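Local coordinates for putative nucleoprotein (Infectious salmon anemia virus, PDB 4EWC) that encapsidates the negative-strand viral RNA, protecting it from nucleases and forming the ribonucleoprotein that serves as template for transcription and replication, at residues D105-E110 with E296-P301; M261-K266 with R306-C311; E350-L355 with T377-D382. All coordinates share one frame; numbering follows the deposited sequence.

Contact 1: residues D105-E110 with E296-P301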
ATOM      1  N   ASP A 105     -30.213  -0.062 -11.879  1.00 82.32           N
ATOM      2  CA  ASP A 105     -31.193  -0.610 -12.821  1.00 81.29           C
ATOM      3  C   ASP A 105     -30.688  -0.559 -14.264  1.00 79.95           C
ATOM      4  O   ASP A 105     -30.917  -1.483 -15.045  1.00 77.92           O
ATOM      5  CB  ASP A 105     -32.531   0.128 -12.716  1.00 81.77           C
ATOM      6  CG  ASP A 105     -33.479  -0.510 -11.707  1.00 87.94           C
ATOM      7  OD1 ASP A 105     -33.409  -1.746 -11.489  1.00 81.42           O
ATOM      8  OD2 ASP A 105     -34.310   0.233 -11.135  1.00 89.35           O
ATOM      9  N   ASN A 106     -29.996   0.525 -14.602  1.00 77.97           N
ATOM     10  CA  ASN A 106     -29.414   0.689 -15.928  1.00 80.30           C
ATOM     11  C   ASN A 106     -28.232  -0.258 -16.162  1.00 77.06           C
ATOM     12  O   ASN A 106     -28.167  -0.949 -17.183  1.00 69.72           O
ATOM     13  CB  ASN A 106     -28.973   2.143 -16.145  1.00 84.31           C
ATOM     14  CG  ASN A 106     -30.150   3.108 -16.220  1.00 89.82           C
ATOM     15  OD1 ASN A 106     -31.274   2.708 -16.545  1.00 92.37           O
ATOM     16  ND2 ASN A 106     -29.898   4.383 -15.920  1.00 87.40           N
ATOM     17  N   PHE A 107     -27.309  -0.270 -15.202  1.00 77.38           N
ATOM     18  CA  PHE A 107     -26.181  -1.203 -15.173  1.00 71.06           C
ATOM     19  C   PHE A 107     -26.654  -2.640 -15.352  1.00 67.14           C
ATOM     20  O   PHE A 107     -26.126  -3.363 -16.198  1.00 65.57           O
ATOM     21  CB  PHE A 107     -25.425  -1.051 -13.846  1.00 70.25           C
ATOM     22  CG  PHE A 107     -24.082  -1.739 -13.807  1.00 62.85           C
ATOM     23  CD1 PHE A 107     -22.960  -1.149 -14.362  1.00 60.22           C
ATOM     24  CD2 PHE A 107     -23.932  -2.940 -13.160  1.00 61.54           C
ATOM     25  CE1 PHE A 107     -21.729  -1.766 -14.300  1.00 56.56           C
ATOM     26  CE2 PHE A 107     -22.704  -3.554 -13.103  1.00 57.75           C
ATOM     27  CZ  PHE A 107     -21.603  -2.971 -13.673  1.00 57.15           C
ATOM     28  N   SER A 108     -27.662  -3.036 -14.571  1.00 69.11           N
ATOM     29  CA  SER A 108     -28.188  -4.408 -14.613  1.00 69.80           C
ATOM     30  C   SER A 108     -28.867  -4.747 -15.934  1.00 67.82           C
ATOM     31  O   SER A 108     -28.792  -5.873 -16.392  1.00 65.80           O
ATOM     32  CB  SER A 108     -29.166  -4.668 -13.472  1.00 67.00           C
ATOM     33  OG  SER A 108     -28.486  -4.675 -12.242  1.00 75.82           O
ATOM     34  N   LYS A 109     -29.547  -3.774 -16.532  1.00 71.85           N
ATOM     35  CA  LYS A 109     -30.189  -3.976 -17.828  1.00 68.87           C
ATOM     36  C   LYS A 109     -29.111  -4.181 -18.883  1.00 68.64           C
ATOM     37  O   LYS A 109     -29.224  -5.040 -19.761  1.00 66.71           O
ATOM     38  CB  LYS A 109     -31.058  -2.770 -18.210  1.00 72.20           C
ATOM     39  CG  LYS A 109     -32.098  -3.064 -19.297  1.00 68.53           C
ATOM     40  CD  LYS A 109     -32.226  -1.926 -20.309  1.00 78.61           C
ATOM     41  CE  LYS A 109     -30.994  -1.829 -21.221  1.00 85.11           C
ATOM     42  NZ  LYS A 109     -31.181  -0.887 -22.369  1.00 75.26           N
ATOM     43  N   GLU A 110     -28.055  -3.386 -18.800  1.00 66.62           N
ATOM     44  CA  GLU A 110     -26.996  -3.510 -19.778  1.00 68.88           C
ATOM     45  C   GLU A 110     -26.247  -4.819 -19.585  1.00 62.30           C
ATOM     46  O   GLU A 110     -25.918  -5.480 -20.554  1.00 59.75           O
ATOM     47  CB  GLU A 110     -26.042  -2.302 -19.750  1.00 64.06           C
ATOM     48  CG  GLU A 110     -25.258  -2.174 -21.036  1.00 67.53           C
ATOM     49  CD  GLU A 110     -26.161  -2.264 -22.269  1.00 72.85           C
ATOM     50  OE1 GLU A 110     -27.049  -1.385 -22.400  1.00 75.52           O
ATOM     51  OE2 GLU A 110     -26.001  -3.213 -23.087  1.00 65.94           O
ATOM     52  N   GLU A 296     -15.727  -6.908 -14.411  1.00 40.33           N
ATOM     53  CA  GLU A 296     -15.308  -5.677 -15.075  1.00 44.30           C
ATOM     54  C   GLU A 296     -16.038  -5.488 -16.412  1.00 46.10           C
ATOM     55  O   GLU A 296     -16.248  -6.441 -17.143  1.00 47.21           O
ATOM     56  CB  GLU A 296     -13.782  -5.610 -15.253  1.00 43.11           C
ATOM     57  CG  GLU A 296     -13.224  -6.385 -16.432  1.00 42.80           C
ATOM     58  CD  GLU A 296     -11.713  -6.565 -16.347  1.00 47.27           C
ATOM     59  OE1 GLU A 296     -10.948  -5.888 -17.099  1.00 42.01           O
ATOM     60  OE2 GLU A 296     -11.298  -7.390 -15.500  1.00 42.74           O
ATOM     61  N   GLY A 297     -16.471  -4.266 -16.693  1.00 41.41           N
ATOM     62  CA  GLY A 297     -17.041  -3.932 -17.988  1.00 41.32           C
ATOM     63  C   GLY A 297     -18.384  -4.552 -18.298  1.00 48.11           C
ATOM     64  O   GLY A 297     -18.856  -4.485 -19.436  1.00 48.14           O
ATOM     65  N   ALA A 298     -19.001  -5.157 -17.286  1.00 47.10           N
ATOM     66  CA  ALA A 298     -20.359  -5.714 -17.390  1.00 48.76           C
ATOM     67  C   ALA A 298     -21.411  -4.811 -18.103  1.00 53.16           C
ATOM     68  O   ALA A 298     -22.342  -5.313 -18.737  1.00 53.33           O
ATOM     69  CB  ALA A 298     -20.847  -6.125 -16.018  1.00 45.33           C
ATOM     70  N   ASN A 299     -21.250  -3.495 -18.014  1.00 50.26           N
ATOM     71  CA  ASN A 299     -22.183  -2.572 -18.649  1.00 54.83           C
ATOM     72  C   ASN A 299     -21.728  -2.000 -20.004  1.00 58.41           C
ATOM     73  O   ASN A 299     -22.272  -0.981 -20.467  1.00 56.93           O
ATOM     74  CB  ASN A 299     -22.456  -1.392 -17.713  1.00 54.77           C
ATOM     75  CG  ASN A 299     -21.190  -0.646 -17.349  1.00 55.32           C
ATOM     76  OD1 ASN A 299     -20.103  -1.244 -17.277  1.00 57.35           O
ATOM     77  ND2 ASN A 299     -21.311   0.659 -17.112  1.00 56.96           N
ATOM     78  N   ILE A 300     -20.721  -2.609 -20.629  1.00 52.32           N
ATOM     79  CA  ILE A 300     -20.343  -2.197 -21.975  1.00 51.00           C
ATOM     80  C   ILE A 300     -21.468  -2.605 -22.907  1.00 52.38           C
ATOM     81  O   ILE A 300     -21.922  -3.742 -22.857  1.00 52.21           O
ATOM     82  CB  ILE A 300     -19.051  -2.860 -22.444  1.00 46.27           C
ATOM     83  CG1 ILE A 300     -17.866  -2.311 -21.662  1.00 47.19           C
ATOM     84  CG2 ILE A 300     -18.850  -2.641 -23.918  1.00 47.68           C
ATOM     85  CD1 ILE A 300     -16.604  -3.106 -21.856  1.00 44.26           C
ATOM     86  N   PRO A 301     -21.943  -1.664 -23.738  1.00 54.81           N
ATOM     87  CA  PRO A 301     -23.050  -1.880 -24.679  1.00 54.49           C
ATOM     88  C   PRO A 301     -22.847  -3.128 -25.537  1.00 54.69           C
ATOM     89  O   PRO A 301     -21.821  -3.252 -26.218  1.00 53.30           O
ATOM     90  CB  PRO A 301     -23.029  -0.609 -25.536  1.00 48.09           C
ATOM     91  CG  PRO A 301     -22.442   0.430 -24.655  1.00 44.57           C
ATOM     92  CD  PRO A 301     -21.441  -0.277 -23.786  1.00 51.88           C
TER

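Contact 2: residues M261-K266 with R306-C311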
HETATM    1  N   MSE A 261     -15.086   0.730 -30.363  1.00 44.66           N
HETATM    2  CA  MSE A 261     -16.036   1.266 -29.395  1.00 45.88           C
HETATM    3  C   MSE A 261     -16.059   0.407 -28.112  1.00 43.86           C
HETATM    4  O   MSE A 261     -16.152   0.927 -27.024  1.00 40.72           O
HETATM    5  CB  MSE A 261     -17.415   1.434 -30.035  1.00 43.26           C
HETATM    6  CG  MSE A 261     -17.468   2.589 -31.024  1.00 41.69           C
HETATM    7 SE   MSE A 261     -17.326   4.315 -30.040  0.79 45.13          SE
HETATM    8  CE  MSE A 261     -18.984   4.207 -29.073  1.00 48.24           C
ATOM      9  N   ALA A 262     -15.908  -0.900 -28.252  1.00 41.76           N
ATOM     10  CA  ALA A 262     -15.766  -1.754 -27.089  1.00 45.78           C
ATOM     11  C   ALA A 262     -14.523  -1.405 -26.262  1.00 44.51           C
ATOM     12  O   ALA A 262     -14.575  -1.387 -25.033  1.00 46.26           O
ATOM     13  CB  ALA A 262     -15.747  -3.233 -27.491  1.00 43.83           C
ATOM     14  N   LEU A 263     -13.415  -1.111 -26.930  1.00 43.29           N
ATOM     15  CA  LEU A 263     -12.165  -0.821 -26.234  1.00 43.30           C
ATOM     16  C   LEU A 263     -12.243   0.514 -25.516  1.00 42.43           C
ATOM     17  O   LEU A 263     -11.785   0.655 -24.368  1.00 39.50           O
ATOM     18  CB  LEU A 263     -10.984  -0.842 -27.208  1.00 44.46           C
ATOM     19  CG  LEU A 263     -10.670  -2.236 -27.759  1.00 46.58           C
ATOM     20  CD1 LEU A 263      -9.621  -2.180 -28.870  1.00 41.73           C
ATOM     21  CD2 LEU A 263     -10.191  -3.120 -26.621  1.00 44.98           C
ATOM     22  N   ILE A 264     -12.829   1.484 -26.209  1.00 41.72           N
ATOM     23  CA  ILE A 264     -13.021   2.832 -25.670  1.00 45.31           C
ATOM     24  C   ILE A 264     -14.131   2.896 -24.600  1.00 44.00           C
ATOM     25  O   ILE A 264     -13.980   3.536 -23.553  1.00 40.40           O
ATOM     26  CB  ILE A 264     -13.293   3.832 -26.821  1.00 43.48           C
ATOM     27  CG1 ILE A 264     -12.152   3.748 -27.834  1.00 42.43           C
ATOM     28  CG2 ILE A 264     -13.436   5.255 -26.318  1.00 37.71           C
ATOM     29  CD1 ILE A 264     -12.337   4.637 -29.067  1.00 38.69           C
HETATM   30  N   MSE A 265     -15.245   2.222 -24.850  1.00 44.58           N
HETATM   31  CA  MSE A 265     -16.282   2.170 -23.820  1.00 44.96           C
HETATM   32  C   MSE A 265     -15.809   1.469 -22.543  1.00 44.63           C
HETATM   33  O   MSE A 265     -16.161   1.914 -21.457  1.00 48.64           O
HETATM   34  CB  MSE A 265     -17.644   1.665 -24.351  1.00 41.29           C
HETATM   35  CG  MSE A 265     -18.283   2.576 -25.429  1.00 44.26           C
HETATM   36 SE   MSE A 265     -18.513   4.482 -24.930  0.78 53.22          SE
HETATM   37  CE  MSE A 265     -16.714   5.181 -24.898  1.00 55.96           C
ATOM     38  N   LYS A 266     -14.979   0.429 -22.673  1.00 36.74           N
ATOM     39  CA  LYS A 266     -14.363  -0.188 -21.501  1.00 37.45           C
ATOM     40  C   LYS A 266     -13.634   0.834 -20.626  1.00 40.63           C
ATOM     41  O   LYS A 266     -13.718   0.798 -19.399  1.00 41.63           O
ATOM     42  CB  LYS A 266     -13.423  -1.346 -21.849  1.00 38.73           C
ATOM     43  CG  LYS A 266     -12.847  -2.063 -20.619  1.00 37.25           C
ATOM     44  CD  LYS A 266     -11.957  -3.265 -20.970  1.00 47.50           C
ATOM     45  CE  LYS A 266     -11.414  -3.993 -19.720  1.00 42.68           C
ATOM     46  NZ  LYS A 266     -12.484  -4.647 -18.932  1.00 39.58           N
ATOM     47  N   ARG A 306     -19.986  -7.872 -28.224  1.00 66.74           N
ATOM     48  CA  ARG A 306     -20.204  -9.077 -29.031  1.00 68.60           C
ATOM     49  C   ARG A 306     -18.966  -9.381 -29.845  1.00 68.10           C
ATOM     50  O   ARG A 306     -18.605 -10.542 -30.059  1.00 65.51           O
ATOM     51  CB  ARG A 306     -21.410  -8.876 -29.970  1.00 69.63           C
ATOM     52  N   HIS A 307     -18.314  -8.306 -30.283  1.00 67.63           N
ATOM     53  CA  HIS A 307     -17.102  -8.377 -31.094  1.00 65.86           C
ATOM     54  C   HIS A 307     -15.840  -8.520 -30.244  1.00 65.56           C
ATOM     55  O   HIS A 307     -14.810  -8.949 -30.746  1.00 61.32           O
ATOM     56  CB  HIS A 307     -16.988  -7.102 -31.932  1.00 66.78           C
ATOM     57  CG  HIS A 307     -18.111  -6.910 -32.899  1.00 74.22           C
ATOM     58  ND1 HIS A 307     -18.070  -7.335 -34.217  1.00 79.51           N
ATOM     59  CD2 HIS A 307     -19.334  -6.324 -32.749  1.00 73.11           C
ATOM     60  CE1 HIS A 307     -19.181  -7.031 -34.821  1.00 75.21           C
ATOM     61  NE2 HIS A 307     -19.985  -6.411 -33.963  1.00 74.51           N
HETATM   62  N   MSE A 308     -15.911  -8.133 -28.971  1.00 59.74           N
HETATM   63  CA  MSE A 308     -14.725  -8.109 -28.131  1.00 54.75           C
HETATM   64  C   MSE A 308     -15.024  -8.663 -26.746  1.00 55.84           C
HETATM   65  O   MSE A 308     -14.804  -7.994 -25.716  1.00 53.12           O
HETATM   66  CB  MSE A 308     -14.178  -6.692 -28.041  1.00 55.62           C
HETATM   67  CG  MSE A 308     -13.664  -6.172 -29.355  1.00 58.66           C
HETATM   68 SE   MSE A 308     -11.958  -7.016 -29.805  0.76 69.40          SE
HETATM   69  CE  MSE A 308     -10.821  -5.923 -28.658  1.00 61.57           C
ATOM     70  N   ARG A 309     -15.523  -9.897 -26.747  1.00 52.87           N
ATOM     71  CA  ARG A 309     -15.946 -10.594 -25.542  1.00 52.97           C
ATOM     72  C   ARG A 309     -15.022 -10.384 -24.344  1.00 50.47           C
ATOM     73  O   ARG A 309     -15.491 -10.055 -23.273  1.00 52.24           O
ATOM     74  CB  ARG A 309     -16.145 -12.083 -25.825  1.00 53.38           C
ATOM     75  CG  ARG A 309     -17.457 -12.405 -26.522  1.00 63.59           C
ATOM     76  CD  ARG A 309     -18.620 -12.151 -25.588  1.00 72.31           C
ATOM     77  NE  ARG A 309     -19.794 -11.596 -26.270  1.00 76.20           N
ATOM     78  CZ  ARG A 309     -20.819 -11.014 -25.643  1.00 76.75           C
ATOM     79  NH1 ARG A 309     -20.824 -10.917 -24.311  1.00 68.83           N
ATOM     80  NH2 ARG A 309     -21.840 -10.533 -26.346  1.00 74.04           N
ATOM     81  N   ASN A 310     -13.718 -10.536 -24.535  1.00 51.55           N
ATOM     82  CA  ASN A 310     -12.768 -10.436 -23.426  1.00 48.27           C
ATOM     83  C   ASN A 310     -12.584  -9.030 -22.818  1.00 48.94           C
ATOM     84  O   ASN A 310     -11.787  -8.867 -21.898  1.00 46.11           O
ATOM     85  CB  ASN A 310     -11.397 -11.015 -23.800  1.00 46.23           C
ATOM     86  CG  ASN A 310     -11.463 -12.465 -24.304  1.00 47.91           C
ATOM     87  OD1 ASN A 310     -12.353 -13.221 -23.949  1.00 47.58           O
ATOM     88  ND2 ASN A 310     -10.494 -12.846 -25.129  1.00 42.39           N
ATOM     89  N   CYS A 311     -13.279  -8.016 -23.335  1.00 47.15           N
ATOM     90  CA  CYS A 311     -13.318  -6.712 -22.655  1.00 48.61           C
ATOM     91  C   CYS A 311     -14.289  -6.779 -21.467  1.00 51.10           C
ATOM     92  O   CYS A 311     -14.336  -5.877 -20.614  1.00 45.85           O
ATOM     93  CB  CYS A 311     -13.784  -5.618 -23.612  1.00 49.74           C
ATOM     94  SG  CYS A 311     -12.626  -5.184 -24.912  1.00 51.42           S
TER

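Contact 3: residues E350-L355 with T377-D382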
ATOM      1  N   GLU A 350      -4.128 -24.643 -17.158  1.00 54.81           N
ATOM      2  CA  GLU A 350      -4.759 -25.907 -17.536  1.00 47.91           C
ATOM      3  C   GLU A 350      -5.774 -26.310 -16.494  1.00 48.63           C
ATOM      4  O   GLU A 350      -6.828 -26.859 -16.810  1.00 47.32           O
ATOM      5  CB  GLU A 350      -3.712 -27.008 -17.683  1.00 49.51           C
ATOM      6  CG  GLU A 350      -4.308 -28.368 -18.025  1.00 51.42           C
ATOM      7  CD  GLU A 350      -4.873 -28.410 -19.440  1.00 50.54           C
ATOM      8  OE1 GLU A 350      -4.780 -27.386 -20.147  1.00 50.14           O
ATOM      9  OE2 GLU A 350      -5.405 -29.463 -19.840  1.00 47.89           O
ATOM     10  N   GLU A 351      -5.423 -26.039 -15.245  1.00 48.54           N
ATOM     11  CA  GLU A 351      -6.292 -26.327 -14.123  1.00 47.39           C
ATOM     12  C   GLU A 351      -7.684 -25.737 -14.318  1.00 51.84           C
ATOM     13  O   GLU A 351      -8.681 -26.395 -14.079  1.00 52.32           O
ATOM     14  CB  GLU A 351      -5.669 -25.774 -12.848  1.00 59.04           C
ATOM     15  CG  GLU A 351      -6.599 -25.765 -11.644  1.00 58.58           C
ATOM     16  CD  GLU A 351      -6.884 -27.142 -11.110  1.00 69.62           C
ATOM     17  OE1 GLU A 351      -5.934 -27.956 -10.998  1.00 73.68           O
ATOM     18  OE2 GLU A 351      -8.063 -27.419 -10.788  1.00 76.53           O
ATOM     19  N   GLN A 352      -7.740 -24.484 -14.757  1.00 54.85           N
ATOM     20  CA  GLN A 352      -9.011 -23.825 -15.010  1.00 48.83           C
ATOM     21  C   GLN A 352      -9.738 -24.430 -16.215  1.00 51.75           C
ATOM     22  O   GLN A 352     -10.967 -24.502 -16.234  1.00 52.53           O
ATOM     23  CB  GLN A 352      -8.789 -22.341 -15.179  1.00 43.38           C
ATOM     24  CG  GLN A 352      -8.375 -21.689 -13.879  1.00 45.77           C
ATOM     25  CD  GLN A 352      -7.693 -20.331 -14.040  1.00 45.31           C
ATOM     26  OE1 GLN A 352      -6.741 -20.173 -14.804  1.00 44.22           O
ATOM     27  NE2 GLN A 352      -8.173 -19.349 -13.289  1.00 48.56           N
ATOM     28  N   ARG A 353      -8.975 -24.873 -17.214  1.00 51.57           N
ATOM     29  CA  ARG A 353      -9.552 -25.468 -18.421  1.00 52.76           C
ATOM     30  C   ARG A 353     -10.299 -26.769 -18.108  1.00 55.31           C
ATOM     31  O   ARG A 353     -11.447 -26.932 -18.516  1.00 52.72           O
ATOM     32  CB  ARG A 353      -8.485 -25.688 -19.510  1.00 50.02           C
ATOM     33  CG  ARG A 353      -7.909 -24.393 -20.050  1.00 50.12           C
ATOM     34  CD  ARG A 353      -7.064 -24.582 -21.304  1.00 47.27           C
ATOM     35  NE  ARG A 353      -6.180 -23.435 -21.491  1.00 46.37           N
ATOM     36  CZ  ARG A 353      -4.909 -23.394 -21.098  1.00 49.63           C
ATOM     37  NH1 ARG A 353      -4.353 -24.460 -20.538  1.00 49.02           N
ATOM     38  NH2 ARG A 353      -4.191 -22.289 -21.281  1.00 50.22           N
ATOM     39  N   LEU A 354      -9.641 -27.686 -17.397  1.00 52.33           N
ATOM     40  CA  LEU A 354     -10.272 -28.919 -16.942  1.00 54.45           C
ATOM     41  C   LEU A 354     -11.467 -28.592 -16.078  1.00 55.73           C
ATOM     42  O   LEU A 354     -12.564 -29.103 -16.290  1.00 52.64           O
ATOM     43  CB  LEU A 354      -9.291 -29.778 -16.129  1.00 54.38           C
ATOM     44  CG  LEU A 354      -8.065 -30.184 -16.943  1.00 55.07           C
ATOM     45  CD1 LEU A 354      -7.136 -31.025 -16.089  1.00 53.62           C
ATOM     46  CD2 LEU A 354      -8.499 -30.917 -18.209  1.00 40.85           C
ATOM     47  N   LEU A 355     -11.233 -27.732 -15.096  1.00 56.69           N
ATOM     48  CA  LEU A 355     -12.267 -27.314 -14.152  1.00 54.02           C
ATOM     49  C   LEU A 355     -13.500 -26.802 -14.903  1.00 53.35           C
ATOM     50  O   LEU A 355     -14.626 -27.228 -14.636  1.00 49.87           O
ATOM     51  CB  LEU A 355     -11.690 -26.257 -13.210  1.00 50.53           C
ATOM     52  CG  LEU A 355     -12.099 -26.163 -11.748  1.00 55.83           C
ATOM     53  CD1 LEU A 355     -12.250 -27.511 -11.073  1.00 58.89           C
ATOM     54  CD2 LEU A 355     -11.065 -25.319 -11.003  1.00 58.21           C
ATOM     55  N   THR A 377     -13.223 -19.064  -7.850  1.00 48.19           N
ATOM     56  CA  THR A 377     -12.110 -18.787  -6.945  1.00 49.10           C
ATOM     57  C   THR A 377     -10.784 -18.825  -7.699  1.00 50.42           C
ATOM     58  O   THR A 377      -9.915 -17.986  -7.470  1.00 49.44           O
ATOM     59  CB  THR A 377     -12.042 -19.790  -5.789  1.00 49.53           C
ATOM     60  OG1 THR A 377     -13.221 -19.664  -4.988  1.00 52.54           O
ATOM     61  CG2 THR A 377     -10.819 -19.530  -4.927  1.00 46.54           C
ATOM     62  N   SER A 378     -10.644 -19.791  -8.605  1.00 45.22           N
ATOM     63  CA  SER A 378      -9.431 -19.917  -9.382  1.00 47.94           C
ATOM     64  C   SER A 378      -9.210 -18.663 -10.215  1.00 46.99           C
ATOM     65  O   SER A 378      -8.081 -18.205 -10.395  1.00 47.84           O
ATOM     66  CB  SER A 378      -9.471 -21.164 -10.280  1.00 49.50           C
ATOM     67  OG  SER A 378     -10.371 -21.016 -11.367  1.00 47.04           O
ATOM     68  N   PHE A 379     -10.309 -18.104 -10.698  1.00 44.36           N
ATOM     69  CA  PHE A 379     -10.264 -16.913 -11.523  1.00 43.58           C
ATOM     70  C   PHE A 379      -9.762 -15.700 -10.744  1.00 44.60           C
ATOM     71  O   PHE A 379      -9.196 -14.792 -11.326  1.00 45.14           O
ATOM     72  CB  PHE A 379     -11.627 -16.668 -12.158  1.00 40.50           C
ATOM     73  CG  PHE A 379     -11.789 -17.351 -13.475  1.00 41.12           C
ATOM     74  CD1 PHE A 379     -10.795 -17.231 -14.446  1.00 44.39           C
ATOM     75  CD2 PHE A 379     -12.909 -18.118 -13.756  1.00 40.17           C
ATOM     76  CE1 PHE A 379     -10.924 -17.858 -15.683  1.00 44.55           C
ATOM     77  CE2 PHE A 379     -13.041 -18.759 -14.986  1.00 42.83           C
ATOM     78  CZ  PHE A 379     -12.041 -18.636 -15.953  1.00 43.37           C
ATOM     79  N   LEU A 380      -9.953 -15.708  -9.431  1.00 47.01           N
ATOM     80  CA  LEU A 380      -9.356 -14.698  -8.572  1.00 46.97           C
ATOM     81  C   LEU A 380      -7.850 -14.890  -8.442  1.00 43.15           C
ATOM     82  O   LEU A 380      -7.112 -13.927  -8.298  1.00 38.08           O
ATOM     83  CB  LEU A 380      -9.959 -14.746  -7.171  1.00 45.05           C
ATOM     84  CG  LEU A 380     -11.460 -14.607  -6.995  1.00 49.11           C
ATOM     85  CD1 LEU A 380     -11.716 -14.535  -5.508  1.00 50.29           C
ATOM     86  CD2 LEU A 380     -12.021 -13.382  -7.724  1.00 47.01           C
ATOM     87  N   ILE A 381      -7.410 -16.140  -8.446  1.00 42.42           N
ATOM     88  CA  ILE A 381      -5.989 -16.443  -8.454  1.00 44.92           C
ATOM     89  C   ILE A 381      -5.319 -16.193  -9.831  1.00 45.25           C
ATOM     90  O   ILE A 381      -4.244 -15.589  -9.914  1.00 43.35           O
ATOM     91  CB  ILE A 381      -5.742 -17.908  -8.041  1.00 48.42           C
ATOM     92  CG1 ILE A 381      -6.250 -18.162  -6.619  1.00 47.04           C
ATOM     93  CG2 ILE A 381      -4.251 -18.273  -8.162  1.00 45.95           C
ATOM     94  CD1 ILE A 381      -6.453 -19.649  -6.316  1.00 44.48           C
ATOM     95  N   ASP A 382      -5.950 -16.680 -10.897  1.00 41.62           N
ATOM     96  CA  ASP A 382      -5.424 -16.559 -12.245  1.00 43.55           C
ATOM     97  C   ASP A 382      -6.462 -15.976 -13.194  1.00 47.35           C
ATOM     98  O   ASP A 382      -7.240 -16.729 -13.774  1.00 50.64           O
ATOM     99  CB  ASP A 382      -5.035 -17.934 -12.777  1.00 47.14           C
ATOM    100  CG  ASP A 382      -3.706 -18.424 -12.237  1.00 51.22           C
ATOM    101  OD1 ASP A 382      -2.676 -17.771 -12.534  1.00 48.63           O
ATOM    102  OD2 ASP A 382      -3.687 -19.478 -11.535  1.00 51.08           O
TER

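Contact 1: residues D105-E110 with E296-P301
Phe107 and Glu110, one turn apart on helix 96-114, pack against a type I beta turn that runs from Gly297 to Ile300 and leads into helix 302-305. The turn is closed by Ile300 N bonding to Gly297 O (2.9 Å), and Gly297 enters it with a positive phi. Phe107 and Glu110 share the packing, the ring giving its apolar part. Phe107 CG is anti to the backbone N (chi1 -168°), beside the carbonyl carbon. CE1 meets Asn299 CG at 3.3 Å, with the ring and amide planes inclined 45° to each other. CZ, farther out on the ring, reaches Ala298 CB at 4.0 Å. Glu110 makes the second set of contacts, against the backbone of the second half of the turn and of Pro301: CG lies 3.3 Å from Asn299 O, the chain bends at chi2, and OE2 lies 3.6 Å from Pro301 CA. Polar links come from the surroundings of the two segments. Asn114, one helical turn beyond Glu110, gives its ND2 to both Ala298 O and Ile300 O. Pro301 occupies the N-cap position of helix 302-305, and Glu110 OE2 accepts a weak hydrogen bond from Ser302 N.

Contact 2: residues M261-K266 with R306-C311
The flat group in this contact is the peptide carbonyl of Cys311, which Lys266 NZ approaches from above its plane, 35° out of it. NZ donates to Cys311 O at 2.8 Å, with a C=O...N angle of 135°. The lysine runs straight as far as CE and bends only at chi4 (66°), which turns NZ onto this oxygen; on the way its CD passes 4.0 Å from Cys311 CB. The same NZ forms a salt bridge with Glu296 OE1, so the buried ammonium is held by a carboxylate as well as a backbone oxygen, an arrangement that would be expected to favour its charged form. The rest of the contact is apolar. Ala262 CB faces Met308 CB at 3.8 Å. Leu263 CD2 touches two groups of the other segment: Cys311 SG at 3.6 Å and the terminal CE of Met308 at 3.5 Å. Met308, a selenomethionine, folds back at chi2 and chi3, and its methyl meets the leucine while CB stays beside Ala262. Cys311 itself closes a 3-10 turn through its N bonded to Met308 O. The contact thus fastens helix 253-269 to the connection between helices 302-305 and 315-326. Met308 also touches Met143 of helix 142-162. From helix 253-269, Met261, Ile264 and Met265 meet Met181 of helix 174-188, while Met261 packs on Phe150, and Ile264 on Leu147 and Ile151, of helix 142-162.

Contact 3: residues E350-L355 with T377-D382
Gln352 NE2 is bonded to two oxygens at and just beyond the C-terminal end of helix 369-381, one of them weakly. The stronger bond goes to the backbone O of Asp382, 2.8 Å from NE2, and is nearly straight (166°), with the acceptor lying close to the plane of the glutamine amide. The weak bond runs from NE2 to Ser378 OG at 3.4 Å. Ser378 O is also close, but its angle is too poor for a bond; it accepts the backbone N of Asp382, the residue just after the helix. Around the amide, Phe379 CD1 approaches NE2 obliquely at 3.6 Å, and Asp382 CB lies 3.5 Å from Gln352 OE1. That OE1 accepts from Thr349 OG1, so both ends of the amide are engaged and its rotation is fixed. Gln352 has CG beside its backbone N (chi1 -69°) and its chain is extended beyond CG, so that it reaches from one helix to the other of a nearly antiparallel pair, 350-358 and 369-381, in the helical bundle; the axes of segments 350-355 and 377-381 cross at -160° and approach to 10.5 Å. CG itself rests against Ser378 OG at 3.3 Å, a hydroxyl also hydrogen-bonded to Leu375 O. Leu355 adds a marginal contact, its CD2 being 4.4 Å from Ser378 OG. Helix 550-564 borders the pair, with Leu552 touching Leu355 and Arg563 NH2 in a salt bridge with Asp382 OD2, while Thr377 and Ile381 pack against Leu537 and Ile533 of the second subunit.

In the fold
Contacts 1 and 2 are neighbours near the centre of the folded chain, their centres about 12 Å apart, and they interlock: their segments alternate along the sequence, and 296-301 and 306-311 flank the short helix 302-305. The Glu296-Lys266 salt bridge is their shared link, and beside it Ile300 CD1 packs on Lys266 CB at 3.6 Å. Both set a helix against a loop, but contact 1 is partly buried and relies on packing, whereas contact 2 is buried and adds a charged lysine. Contact 3 stands apart, its centre about 25 Å from that of contact 1 and about 23 Å from that of contact 2. It is buried too, yet joins two helices through an amide and lies beside the second subunit.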